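Local coordinates for chromosome-partitioning protein Spo0J (Thermus thermophilus HB27, PDB 1VZ0) that takes part in chromosome segregation, binding the centromere-like DNA site parS and stimulating the ATPase activity of Soj, at the interface of chains A and B. Residues are numbered along the deposited sequence; one frame, centred on the assembly and turned at random. Chains: chain A/B, Chromosome-partitioning protein Spo0J.

The C-alpha centres of contact 1 and contact 2 lie about 31 Å apart on the interface between two copies of Spo0J. Both use the helix that starts at residue 78, from chain B in contact 1 and chain A in contact 2. Contact 1 adds the glycine before it and faces the partner's loop at residues 170-172; contact 2 adds strand 71-76 and faces residues 31-33. By the two-fold symmetry, this helix meets both segments in each copy. Contact 1 is a charge network; contact 2 joins a tyrosine hydroxyl and a backbone amide to partner carbonyls, amid apolar packing. The pairing may depend on DNA in the natural protein.

Contact 1: the interface of chains A and B. Residues chain A 170, 172; chain B 77, 80, 111, 115.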
ATOM      1  N   ARG A 170      -0.203  -0.488  10.828  1.00 29.68           N
ATOM      2  CA  ARG A 170      -1.366  -1.356  10.992  1.00 31.25           C
ATOM      3  C   ARG A 170      -2.617  -0.538  11.295  1.00 34.86           C
ATOM      4  O   ARG A 170      -3.731  -1.068  11.333  1.00 34.39           O
ATOM      5  CB  ARG A 170      -1.132  -2.376  12.112  1.00 31.87           C
ATOM      6  CG  ARG A 170      -0.167  -3.501  11.748  1.00 33.06           C
ATOM      7  CD  ARG A 170       0.069  -4.432  12.928  1.00 35.05           C
ATOM      8  NE  ARG A 170      -1.159  -5.108  13.328  1.00 38.12           N
ATOM      9  CZ  ARG A 170      -1.725  -6.096  12.641  1.00 38.65           C
ATOM     10  NH1 ARG A 170      -2.849  -6.649  13.079  1.00 37.38           N
ATOM     11  NH2 ARG A 170      -1.158  -6.541  11.527  1.00 39.77           N
ATOM     12  N   GLU A 172      -3.147   0.956  14.088  1.00 38.13           N
ATOM     13  CA  GLU A 172      -3.471   0.831  15.502  1.00 38.25           C
ATOM     14  C   GLU A 172      -3.311   2.168  16.218  1.00 39.85           C
ATOM     15  O   GLU A 172      -3.904   2.383  17.276  1.00 39.11           O
ATOM     16  CB  GLU A 172      -2.599  -0.245  16.147  1.00 41.23           C
ATOM     17  CG  GLU A 172      -2.934  -1.648  15.655  1.00 45.28           C
ATOM     18  CD  GLU A 172      -1.989  -2.718  16.184  1.00 48.82           C
ATOM     19  OE1 GLU A 172      -2.176  -3.904  15.830  1.00 48.92           O
ATOM     20  OE2 GLU A 172      -1.060  -2.380  16.947  1.00 49.55           O
TER
ATOM     21  N   GLY B  77      -1.482 -10.446  12.254  1.00 32.42           N
ATOM     22  CA  GLY B  77      -0.138 -10.072  12.671  1.00 30.89           C
ATOM     23  C   GLY B  77       0.946 -10.776  11.872  1.00 32.59           C
ATOM     24  O   GLY B  77       1.935 -11.257  12.429  1.00 34.14           O
ATOM     25  N   ARG B  80       4.450  -9.250  12.343  1.00 40.02           N
ATOM     26  CA  ARG B  80       4.870  -9.507  13.705  1.00 39.30           C
ATOM     27  C   ARG B  80       5.364 -10.960  13.725  1.00 38.65           C
ATOM     28  O   ARG B  80       6.443 -11.269  14.238  1.00 39.88           O
ATOM     29  CB  ARG B  80       3.671  -9.335  14.646  1.00 40.08           C
ATOM     30  CG  ARG B  80       3.960  -8.523  15.892  1.00 41.65           C
ATOM     31  CD  ARG B  80       3.470  -7.089  15.796  1.00 42.97           C
ATOM     32  NE  ARG B  80       2.029  -6.977  16.003  1.00 45.99           N
ATOM     33  CZ  ARG B  80       1.384  -5.827  16.196  1.00 46.01           C
ATOM     34  NH1 ARG B  80       2.043  -4.673  16.210  1.00 43.22           N
ATOM     35  NH2 ARG B  80       0.069  -5.830  16.372  1.00 43.65           N
ATOM     36  N   GLU B 111      -8.662  -6.281   9.084  1.00 31.03           N
ATOM     37  CA  GLU B 111      -7.393  -5.728   9.555  1.00 36.24           C
ATOM     38  C   GLU B 111      -6.686  -5.029   8.400  1.00 37.06           C
ATOM     39  O   GLU B 111      -5.970  -4.046   8.576  1.00 33.33           O
ATOM     40  CB  GLU B 111      -6.478  -6.811  10.146  1.00 38.78           C
ATOM     41  CG  GLU B 111      -5.854  -7.757   9.145  1.00 45.08           C
ATOM     42  CD  GLU B 111      -4.634  -8.498   9.699  1.00 47.76           C
ATOM     43  OE1 GLU B 111      -4.309  -9.577   9.164  1.00 52.12           O
ATOM     44  OE2 GLU B 111      -3.993  -8.005  10.653  1.00 47.27           O
ATOM     45  N   ARG B 115      -5.336  -0.597   7.828  1.00 28.70           N
ATOM     46  CA  ARG B 115      -3.978  -0.136   7.563  1.00 30.43           C
ATOM     47  C   ARG B 115      -3.902   1.242   6.918  1.00 30.81           C
ATOM     48  O   ARG B 115      -4.795   1.648   6.182  1.00 34.16           O
ATOM     49  CB  ARG B 115      -3.247  -1.140   6.672  1.00 26.27           C
ATOM     50  CG  ARG B 115      -3.185  -2.541   7.232  1.00 29.92           C
ATOM     51  CD  ARG B 115      -2.479  -3.466   6.268  1.00 25.96           C
ATOM     52  NE  ARG B 115      -1.149  -2.956   5.952  1.00 29.90           N
ATOM     53  CZ  ARG B 115      -0.096  -3.012   6.769  1.00 31.02           C
ATOM     54  NH1 ARG B 115       1.066  -2.506   6.382  1.00 27.92           N
ATOM     55  NH2 ARG B 115      -0.190  -3.593   7.956  1.00 30.76           N
TER
HETATM   56  O   HOH W   1      -4.070  -3.620  10.663  1.00 32.13           O
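A:Arg170 and A:Glu172 sit in the loop between helices 162-169 and 175-182 and reach toward B:Glu111, B:Arg80 and B:Gly77, where the chain B backbone turns into helix 78-86 with a positive phi of 100° at the glycine. The guanidinium of A:Arg170 bridges two carboxylates. Its NH1 gives a hydrogen bond and salt bridge of 3.0 Å to OE2 of B:Glu111, arriving nearly along the C-O axis of that oxygen, while its NH2 makes a weak second bond to the same atom. The two flat groups are turned 69° apart, so this is not a flat, two-pronged pairing. On the chain A side, NE of A:Arg170 donates to OE1 of A:Glu172 at 3.0 Å; the acceptor lies in the guanidinium plane, but the donor stands above the carboxylate plane. A bend at chi3 (63°) lets the arginine serve both carboxylates.

That same OE1 of A:Glu172 also receives NH2 of B:Arg80 at 3.0 Å, this time on its syn lone pair. One oxygen thus takes a donor from each chain, and the bond within chain A is likely to steady the carboxylate for its partner. The CD methylene of A:Arg170 lies over one face of the B:Arg80 guanidinium, toward its rim, 3.8 Å from CZ of B:Arg80. B:Arg115 comes up on the far flank, its NH2 3.8 Å from CG of A:Arg170. The two acids are likely to offset the charge of the gathered arginines. A water joins the backbones, 2.7 Å from O of A:Arg170 and 2.9 Å from O of B:Glu111.

B:Gly77 and B:Arg80 belong to the GERR motif, part of the CTP-binding region of ParB proteins. The contact ties this N-terminal-domain motif to an HTH-domain loop of the other copy, in an assembly that may reflect a DNA-dependent pairing, and may influence how the motif meets nucleotide.

Contact 2: the interface of chains A and B. Residues chain A 74, 78, 81-82; chain B 31-33.
The phenol OH of A:Tyr81 donates to the backbone carbonyl O of B:Ile31 at 2.6 Å, coming in tilted 30° from the carbonyl plane. A:Tyr81 directly follows the GERR motif of the ParB family, on helix 78-87, and its side chain reaches from that helix to the short strand 31-32 of the other copy. With CG anti to the backbone nitrogen (chi1 166°), the ring is carried out to B:Ile31 and B:Pro33, which both stand off the same face, near its rim. CE1 of the tyrosine meets the methyl CG2 of B:Ile31 at 3.7 Å, the two side chains sliding past each other in opposite directions, and CE2 of A:Tyr81 lies 3.8 Å from CA of B:Pro33.

One residue further along chain B, the backbone O of B:Arg32 accepts from the amide N of A:Leu74 at 3.0 Å. With an angle of 171° at the hydrogen this bond is nearly straight, and it joins strand 31-32 of one copy to strand 71-76 of the other. A:Leu74 also supports the tyrosine from within chain A: its CG sits over that same face of the ring, toward the rim.

A phenylalanine in place of A:Tyr81 would probably keep much of the packing on B:Ile31 and B:Pro33 but leave the B:Ile31 carbonyl without its hydroxyl mate and the ring less firmly tied to the partner strand.

B:Pro33 is also approached by A:Arg82, which runs extended from CG to NE and crosses the proline at about a right angle. CE2 of A:Tyr81 stands 3.9 Å above the guanidinium plane of A:Arg82, off toward its rim. A:Glu78 serves chiefly as the arginine's mate within chain A, its OE2 forming a salt bridge of 3.0 Å with NH1 of A:Arg82.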
ATOM      1  N   LEU A  74      12.728  -1.475 -18.220  1.00 17.82           N
ATOM      2  CA  LEU A  74      11.580  -0.717 -17.720  1.00 18.33           C
ATOM      3  C   LEU A  74      12.014   0.289 -16.645  1.00 17.63           C
ATOM      4  O   LEU A  74      12.761  -0.061 -15.738  1.00 13.81           O
ATOM      5  CB  LEU A  74      10.555  -1.667 -17.102  1.00 17.80           C
ATOM      6  CG  LEU A  74       9.057  -1.403 -17.296  1.00 27.88           C
ATOM      7  CD1 LEU A  74       8.332  -1.709 -15.997  1.00 24.56           C
ATOM      8  CD2 LEU A  74       8.801   0.023 -17.709  1.00 28.42           C
ATOM      9  N   GLU A  78       5.418  -0.631 -13.959  1.00 17.18           N
ATOM     10  CA  GLU A  78       5.564  -2.066 -13.757  1.00 25.41           C
ATOM     11  C   GLU A  78       4.265  -2.862 -13.970  1.00 26.58           C
ATOM     12  O   GLU A  78       4.274  -3.884 -14.649  1.00 23.69           O
ATOM     13  CB  GLU A  78       6.125  -2.352 -12.351  1.00 27.92           C
ATOM     14  CG  GLU A  78       6.796  -3.736 -12.172  1.00 30.48           C
ATOM     15  CD  GLU A  78       8.239  -3.787 -12.694  1.00 36.71           C
ATOM     16  OE1 GLU A  78       9.031  -2.898 -12.319  1.00 53.01           O
ATOM     17  OE2 GLU A  78       8.603  -4.703 -13.456  1.00  9.15           O
ATOM     18  N   TYR A  81       3.217  -2.951 -17.551  1.00 21.66           N
ATOM     19  CA  TYR A  81       4.159  -3.835 -18.226  1.00 22.55           C
ATOM     20  C   TYR A  81       3.801  -5.317 -18.053  1.00 18.79           C
ATOM     21  O   TYR A  81       3.692  -6.055 -19.026  1.00 14.77           O
ATOM     22  CB  TYR A  81       5.561  -3.555 -17.679  1.00 20.21           C
ATOM     23  CG  TYR A  81       6.617  -4.569 -18.012  1.00 17.88           C
ATOM     24  CD1 TYR A  81       7.125  -4.688 -19.299  1.00 16.10           C
ATOM     25  CD2 TYR A  81       7.168  -5.362 -17.012  1.00 19.92           C
ATOM     26  CE1 TYR A  81       8.163  -5.568 -19.577  1.00 15.63           C
ATOM     27  CE2 TYR A  81       8.207  -6.235 -17.284  1.00 21.69           C
ATOM     28  CZ  TYR A  81       8.702  -6.333 -18.565  1.00 18.09           C
ATOM     29  OH  TYR A  81       9.755  -7.188 -18.807  1.00 19.05           O
ATOM     30  N   ARG A  82       3.619  -5.743 -16.812  1.00 18.01           N
ATOM     31  CA  ARG A  82       3.290  -7.136 -16.531  1.00 22.99           C
ATOM     32  C   ARG A  82       1.919  -7.521 -17.071  1.00 21.75           C
ATOM     33  O   ARG A  82       1.714  -8.644 -17.522  1.00 18.97           O
ATOM     34  CB  ARG A  82       3.393  -7.405 -15.026  1.00 19.35           C
ATOM     35  CG  ARG A  82       4.797  -7.124 -14.553  1.00 27.99           C
ATOM     36  CD  ARG A  82       5.138  -7.686 -13.201  1.00 37.69           C
ATOM     37  NE  ARG A  82       6.548  -7.414 -12.898  1.00 44.96           N
ATOM     38  CZ  ARG A  82       7.590  -7.981 -13.506  1.00 38.36           C
ATOM     39  NH1 ARG A  82       8.811  -7.648 -13.147  1.00 36.94           N
ATOM     40  NH2 ARG A  82       7.422  -8.894 -14.454  1.00 45.28           N
TER
ATOM     41  N   ILE B  31      12.139  -5.797 -23.602  1.00 20.00           N
ATOM     42  CA  ILE B  31      12.040  -4.915 -22.439  1.00 19.21           C
ATOM     43  C   ILE B  31      12.082  -5.774 -21.170  1.00 19.53           C
ATOM     44  O   ILE B  31      11.174  -6.572 -20.918  1.00 17.28           O
ATOM     45  CB  ILE B  31      10.716  -4.083 -22.441  1.00 18.78           C
ATOM     46  CG1 ILE B  31      10.696  -3.115 -23.625  1.00 18.28           C
ATOM     47  CG2 ILE B  31      10.602  -3.291 -21.149  1.00 20.55           C
ATOM     48  CD1 ILE B  31       9.352  -2.372 -23.812  1.00 15.34           C
ATOM     49  N   ARG B  32      13.140  -5.619 -20.380  1.00 13.91           N
ATOM     50  CA  ARG B  32      13.280  -6.386 -19.148  1.00 17.78           C
ATOM     51  C   ARG B  32      12.628  -5.660 -17.973  1.00 16.41           C
ATOM     52  O   ARG B  32      12.455  -4.449 -17.994  1.00 14.81           O
ATOM     53  CB  ARG B  32      14.752  -6.631 -18.834  1.00 20.56           C
ATOM     54  CG  ARG B  32      15.544  -5.362 -18.635  1.00 25.60           C
ATOM     55  CD  ARG B  32      16.999  -5.667 -18.376  1.00 26.93           C
ATOM     56  NE  ARG B  32      17.630  -6.400 -19.469  1.00 29.82           N
ATOM     57  CZ  ARG B  32      17.718  -5.961 -20.717  1.00 30.30           C
ATOM     58  NH1 ARG B  32      17.199  -4.784 -21.032  1.00 43.00           N
ATOM     59  NH2 ARG B  32      18.352  -6.678 -21.641  1.00 23.59           N
ATOM     60  N   PRO B  33      12.279  -6.395 -16.919  1.00 15.68           N
ATOM     61  CA  PRO B  33      11.647  -5.713 -15.789  1.00 22.81           C
ATOM     62  C   PRO B  33      12.516  -4.656 -15.093  1.00 27.02           C
ATOM     63  O   PRO B  33      13.749  -4.621 -15.239  1.00 26.20           O
ATOM     64  CB  PRO B  33      11.239  -6.864 -14.861  1.00 19.62           C
ATOM     65  CG  PRO B  33      12.194  -7.956 -15.206  1.00 22.05           C
ATOM     66  CD  PRO B  33      12.360  -7.848 -16.702  1.00 15.90           C
TER